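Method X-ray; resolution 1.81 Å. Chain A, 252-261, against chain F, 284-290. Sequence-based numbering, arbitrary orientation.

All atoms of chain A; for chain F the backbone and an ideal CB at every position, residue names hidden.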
ATOM      1  N   ALA A 252      -5.887   8.906 -21.122  1.00 20.84           N
ATOM      2  CA  ALA A 252      -6.877   7.819 -21.002  1.00 21.93           C
ATOM      3  C   ALA A 252      -8.263   8.340 -20.608  1.00 20.62           C
ATOM      4  O   ALA A 252      -9.207   7.566 -20.654  1.00 21.87           O
ATOM      5  CB  ALA A 252      -6.418   6.799 -19.972  1.00 22.96           C
ATOM      6  N   GLY A 253      -8.362   9.586 -20.141  1.00 19.71           N
ATOM      7  CA  GLY A 253      -9.599  10.204 -19.734  1.00 21.67           C
ATOM      8  C   GLY A 253     -10.058   9.797 -18.345  1.00 23.36           C
ATOM      9  O   GLY A 253     -11.241   9.846 -18.057  1.00 22.93           O
ATOM     10  N   VAL A 254      -9.128   9.364 -17.468  1.00 21.89           N
ATOM     11  CA  VAL A 254      -9.521   8.946 -16.127  1.00 21.02           C
ATOM     12  C   VAL A 254      -9.263  10.054 -15.114  1.00 22.79           C
ATOM     13  O   VAL A 254      -8.640  11.080 -15.451  1.00 21.16           O
ATOM     14  CB  VAL A 254      -8.876   7.602 -15.706  1.00 22.70           C
ATOM     15  CG1 VAL A 254      -9.156   6.522 -16.739  1.00 23.93           C
ATOM     16  CG2 VAL A 254      -7.400   7.696 -15.567  1.00 23.24           C
ATOM     17  N   ASN A 255      -9.701   9.842 -13.873  1.00 19.21           N
ATOM     18  CA  ASN A 255      -9.526  10.857 -12.819  1.00 20.10           C
ATOM     19  C   ASN A 255      -8.048  11.064 -12.505  1.00 18.98           C
ATOM     20  O   ASN A 255      -7.298  10.085 -12.504  1.00 21.99           O
ATOM     21  CB  ASN A 255     -10.274  10.382 -11.585  1.00 19.18           C
ATOM     22  CG  ASN A 255     -10.296  11.407 -10.471  1.00 20.80           C
ATOM     23  OD1 ASN A 255      -9.386  11.463  -9.659  1.00 20.63           O
ATOM     24  ND2 ASN A 255     -11.343  12.218 -10.428  1.00 19.87           N
ATOM     25  N   THR A 256      -7.609  12.278 -12.222  1.00 18.25           N
ATOM     26  CA  THR A 256      -6.237  12.554 -11.872  1.00 17.06           C
ATOM     27  C   THR A 256      -6.036  13.173 -10.494  1.00 16.42           C
ATOM     28  O   THR A 256      -4.944  13.632 -10.192  1.00 16.11           O
ATOM     29  CB  THR A 256      -5.541  13.493 -12.887  1.00 19.31           C
ATOM     30  OG1 THR A 256      -6.207  14.748 -12.877  1.00 19.01           O
ATOM     31  CG2 THR A 256      -5.638  12.907 -14.277  1.00 20.63           C
ATOM     32  N   GLU A 257      -7.063  13.200  -9.666  1.00 17.02           N
ATOM     33  CA  GLU A 257      -6.932  13.815  -8.336  1.00 18.32           C
ATOM     34  C   GLU A 257      -5.845  13.205  -7.459  1.00 16.76           C
ATOM     35  O   GLU A 257      -5.158  13.954  -6.736  1.00 15.36           O
ATOM     36  CB  GLU A 257      -8.252  13.786  -7.603  1.00 22.21           C
ATOM     37  CG  GLU A 257      -9.186  14.785  -8.265  1.00 26.95           C
ATOM     38  CD  GLU A 257     -10.567  14.796  -7.765  1.00 37.15           C
ATOM     39  OE1 GLU A 257     -11.411  13.993  -8.249  1.00 42.30           O
ATOM     40  OE2 GLU A 257     -10.781  15.680  -6.926  1.00 42.16           O
ATOM     41  N   LEU A 258      -5.704  11.871  -7.502  1.00 16.22           N
ATOM     42  CA  LEU A 258      -4.632  11.260  -6.685  1.00 15.92           C
ATOM     43  C   LEU A 258      -3.219  11.687  -7.057  1.00 15.87           C
ATOM     44  O   LEU A 258      -2.492  12.202  -6.188  1.00 14.55           O
ATOM     45  CB  LEU A 258      -4.761   9.727  -6.654  1.00 16.43           C
ATOM     46  CG  LEU A 258      -6.024   9.147  -6.034  1.00 17.46           C
ATOM     47  CD1 LEU A 258      -5.880   7.646  -6.171  1.00 18.46           C
ATOM     48  CD2 LEU A 258      -6.270   9.557  -4.570  1.00 18.92           C
ATOM     49  N   PRO A 259      -2.793  11.496  -8.329  1.00 13.74           N
ATOM     50  CA  PRO A 259      -1.435  11.887  -8.616  1.00 16.00           C
ATOM     51  C   PRO A 259      -1.252  13.411  -8.584  1.00 15.65           C
ATOM     52  O   PRO A 259      -0.151  13.855  -8.349  1.00 17.29           O
ATOM     53  CB  PRO A 259      -1.170  11.326 -10.033  1.00 16.53           C
ATOM     54  CG  PRO A 259      -2.523  11.187 -10.607  1.00 15.08           C
ATOM     55  CD  PRO A 259      -3.408  10.805  -9.454  1.00 17.55           C
ATOM     56  N   ARG A 260      -2.291  14.200  -8.812  1.00 16.71           N
ATOM     57  CA  ARG A 260      -2.168  15.640  -8.626  1.00 16.92           C
ATOM     58  C   ARG A 260      -1.843  16.033  -7.188  1.00 16.12           C
ATOM     59  O   ARG A 260      -1.003  16.906  -6.984  1.00 15.37           O
ATOM     60  CB  ARG A 260      -3.369  16.434  -9.121  1.00 17.83           C
ATOM     61  CG  ARG A 260      -3.275  16.465 -10.673  1.00 20.99           C
ATOM     62  CD  ARG A 260      -4.252  17.391 -11.403  1.00 25.70           C
ATOM     63  NE  ARG A 260      -5.641  16.938 -11.325  1.00 29.97           N
ATOM     64  CZ  ARG A 260      -6.577  17.352 -10.469  1.00 30.04           C
ATOM     65  NH1 ARG A 260      -7.786  16.855 -10.575  1.00 30.05           N
ATOM     66  NH2 ARG A 260      -6.360  18.311  -9.528  1.00 35.59           N
ATOM     67  N   LEU A 261      -2.454  15.357  -6.214  1.00 15.41           N
ATOM     68  CA  LEU A 261      -2.086  15.619  -4.805  1.00 15.09           C
ATOM     69  C   LEU A 261      -0.662  15.136  -4.510  1.00 14.79           C
ATOM     70  O   LEU A 261       0.093  15.814  -3.798  1.00 14.51           O
ATOM     71  CB  LEU A 261      -3.094  15.043  -3.803  1.00 17.05           C
ATOM     72  CG  LEU A 261      -2.781  15.297  -2.320  1.00 15.30           C
ATOM     73  CD1 LEU A 261      -2.623  16.803  -1.998  1.00 16.22           C
ATOM     74  CD2 LEU A 261      -3.821  14.688  -1.419  1.00 16.48           C
TER
ATOM     75  N   UNK F 284     -15.868   3.827  -9.394  1.00 19.21           N
ATOM     76  CA  UNK F 284     -16.644   4.772 -10.234  1.00 20.74           C
ATOM     77  C   UNK F 284     -16.130   6.207 -10.104  1.00 23.04           C
ATOM     78  O   UNK F 284     -16.255   6.983 -11.036  1.00 21.58           O
ATOM     79  CB  UNK F 284     -18.125   4.726  -9.852  1.00 20.74           C
ATOM     80  N   UNK F 285     -15.497   6.555  -8.980  1.00 22.01           N
ATOM     81  CA  UNK F 285     -14.919   7.880  -8.813  1.00 19.66           C
ATOM     82  C   UNK F 285     -13.605   8.090  -9.569  1.00 20.94           C
ATOM     83  O   UNK F 285     -13.168   9.234  -9.702  1.00 20.54           O
ATOM     84  CB  UNK F 285     -14.690   8.144  -7.323  1.00 19.66           C
ATOM     85  N   UNK F 286     -12.968   7.019 -10.028  1.00 19.28           N
ATOM     86  CA  UNK F 286     -11.690   7.128 -10.733  1.00 19.71           C
ATOM     87  C   UNK F 286     -11.766   6.989 -12.241  1.00 20.73           C
ATOM     88  O   UNK F 286     -10.788   7.260 -12.912  1.00 17.85           O
ATOM     89  CB  UNK F 286     -10.729   6.065 -10.196  1.00 19.71           C
ATOM     90  N   UNK F 287     -12.943   6.651 -12.758  1.00 21.51           N
ATOM     91  CA  UNK F 287     -13.135   6.436 -14.173  1.00 26.16           C
ATOM     92  C   UNK F 287     -13.103   7.679 -15.061  1.00 25.48           C
ATOM     93  O   UNK F 287     -12.798   7.581 -16.266  1.00 28.75           O
ATOM     94  CB  UNK F 287     -14.476   5.726 -14.373  1.00 26.16           C
ATOM     95  N   UNK F 288     -13.454   8.818 -14.492  1.00 27.77           N
ATOM     96  CA  UNK F 288     -13.542  10.088 -15.235  1.00 30.08           C
ATOM     97  C   UNK F 288     -13.009  11.250 -14.421  1.00 29.38           C
ATOM     98  O   UNK F 288     -13.044  11.220 -13.168  1.00 27.67           O
ATOM     99  CB  UNK F 288     -14.989  10.371 -15.644  1.00 30.08           C
ATOM    100  N   UNK F 289     -12.635  12.349 -15.115  1.00 31.78           N
ATOM    101  CA  UNK F 289     -12.227  13.554 -14.392  1.00 31.73           C
ATOM    102  C   UNK F 289     -13.316  14.070 -13.488  1.00 32.91           C
ATOM    103  O   UNK F 289     -14.477  13.857 -13.721  1.00 31.07           O
ATOM    104  CB  UNK F 289     -11.817  14.653 -15.375  1.00 31.73           C
ATOM    105  N   UNK F 290     -12.931  14.804 -12.480  1.00 35.92           N
ATOM    106  CA  UNK F 290     -13.848  15.086 -11.377  1.00 41.13           C
ATOM    107  C   UNK F 290     -15.265  15.594 -11.733  1.00 41.32           C
ATOM    108  O   UNK F 290     -15.398  16.648 -12.345  1.00 45.20           O
ATOM    109  CB  UNK F 290     -13.184  16.126 -10.473  1.00 41.13           C
TER

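Chain A offers chain F a glycine with positive phi, Gly A253, then the extended Val A254 and Asn A255, and, after Thr A256 at the N-cap position, the first turn of a helix; the seven positions of chain F meet it very unevenly. At position 284 the ideal CB has nothing of chain A within 5.5 Å, so this contact sets no preference; the residue is Glu F284. Position 285, its CB sideways and also out of reach, would take many side chains; Gln F285 adds little.

Position 286 is more demanding. Its carbonyl accepts a hydrogen bond from the backbone of chain A, Asn A255 N to the O of 286 at 3.0 Å and nearly straight, a bond that does not depend on the side chain. The CB points sideways, 4.6 Å from Asn A255 CB, yet a long side chain could reach the apolar CD1 of Leu A258. Leucine, methionine or an aromatic residue would suit. Phe F286 is found: with chi1 at m, its ring extends to Leu A258, CE1 lying 3.7 Å from Leu A258 CD1, and meets that methyl obliquely.

At 287 the CB points away, and the contact is made by the backbone, whose O receives a CA-H...O contact from Val A254 CA at 3.6 Å. Almost any side chain is compatible; the residue is Arg F287.

Position 288 also turns its CB away, 4.5 Å from Gly A253 O, in an extended conformation (phi -140°, psi 159°). A small or polar residue would do, though larger ones are not excluded. It is Ser F288, whose carbonyl O accepts a weak hydrogen bond from Asn A255 ND2 at 3.4 Å.

For 289, phi of -59° and psi of 156° are well suited to proline, and no acceptor of chain A calls for an amide hydrogen here: the nearest atom of chain A to the N of 289 is another nitrogen, Asn A255 N, at 4.1 Å, and no acceptor comes closer. Other residues could adopt these angles. The deposited Pro F289 has its CB pointing away, but its ring packs CD against Gly A253 O at 3.4 Å.

Position 290 faces the most polar surroundings. Its ideal CB lies 3.6 Å from Glu A257 OE1 and 4.3 Å from Asn A255 ND2, so a short donor is favoured: serine or threonine. Ser F290 donates from OG to Glu A257 OE1 at 2.8 Å, the same oxygen that accepts Asn A255 ND2, also at 2.8 Å. A water donates to Ser F290 OG (3.1 Å) and accepts from Thr A256 N (3.2 Å) and Arg A260 NH1 (3.3 Å), linking the serine to the start of the helix.

Chain F (284-290) EQFRSPS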
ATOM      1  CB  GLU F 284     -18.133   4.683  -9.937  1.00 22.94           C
ATOM      2  CG  GLU F 284     -18.720   3.295 -10.127  1.00 26.48           C
ATOM      3  CD  GLU F 284     -20.249   3.277 -10.108  1.00 29.38           C
ATOM      4  OE1 GLU F 284     -20.813   2.220 -10.486  1.00 29.36           O
ATOM      5  OE2 GLU F 284     -20.823   4.301  -9.699  1.00 26.70           O
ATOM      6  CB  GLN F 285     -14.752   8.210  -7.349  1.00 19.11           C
ATOM      7  CG  GLN F 285     -16.043   8.105  -6.575  1.00 21.70           C
ATOM      8  CD  GLN F 285     -17.189   8.840  -7.231  1.00 22.12           C
ATOM      9  OE1 GLN F 285     -16.983   9.947  -7.720  1.00 20.70           O
ATOM     10  NE2 GLN F 285     -18.378   8.244  -7.246  1.00 21.72           N
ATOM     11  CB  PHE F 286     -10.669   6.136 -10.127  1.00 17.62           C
ATOM     12  CG  PHE F 286     -10.430   6.378  -8.682  1.00 17.15           C
ATOM     13  CD1 PHE F 286      -9.716   7.486  -8.253  1.00 16.88           C
ATOM     14  CD2 PHE F 286     -10.941   5.543  -7.742  1.00 15.28           C
ATOM     15  CE1 PHE F 286      -9.543   7.732  -6.884  1.00 17.17           C
ATOM     16  CE2 PHE F 286     -10.743   5.771  -6.378  1.00 16.19           C
ATOM     17  CZ  PHE F 286     -10.089   6.878  -5.946  1.00 16.66           C
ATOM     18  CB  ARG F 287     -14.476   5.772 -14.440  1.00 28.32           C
ATOM     19  CG  ARG F 287     -14.616   4.394 -13.801  1.00 30.42           C
ATOM     20  CD  ARG F 287     -14.232   3.296 -14.702  1.00 27.66           C
ATOM     21  NE  ARG F 287     -14.611   1.988 -14.209  1.00 25.38           N
ATOM     22  CZ  ARG F 287     -13.936   0.874 -14.444  1.00 24.87           C
ATOM     23  NH1 ARG F 287     -12.764   0.860 -15.126  1.00 24.87           N
ATOM     24  NH2 ARG F 287     -14.428  -0.287 -13.959  1.00 24.77           N
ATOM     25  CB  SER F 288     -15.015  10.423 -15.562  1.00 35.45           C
ATOM     26  OG  SER F 288     -15.620   9.353 -16.233  1.00 40.54           O
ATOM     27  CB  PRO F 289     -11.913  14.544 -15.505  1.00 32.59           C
ATOM     28  CG  PRO F 289     -11.692  13.711 -16.724  1.00 35.94           C
ATOM     29  CD  PRO F 289     -12.608  12.546 -16.590  1.00 33.06           C
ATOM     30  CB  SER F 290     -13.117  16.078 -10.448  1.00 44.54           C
ATOM     31  OG  SER F 290     -11.749  15.723 -10.416  1.00 48.41           O
TER
HETATM   32  O   HOH W   1      -9.586  14.815 -12.428  1.00 10.92           O
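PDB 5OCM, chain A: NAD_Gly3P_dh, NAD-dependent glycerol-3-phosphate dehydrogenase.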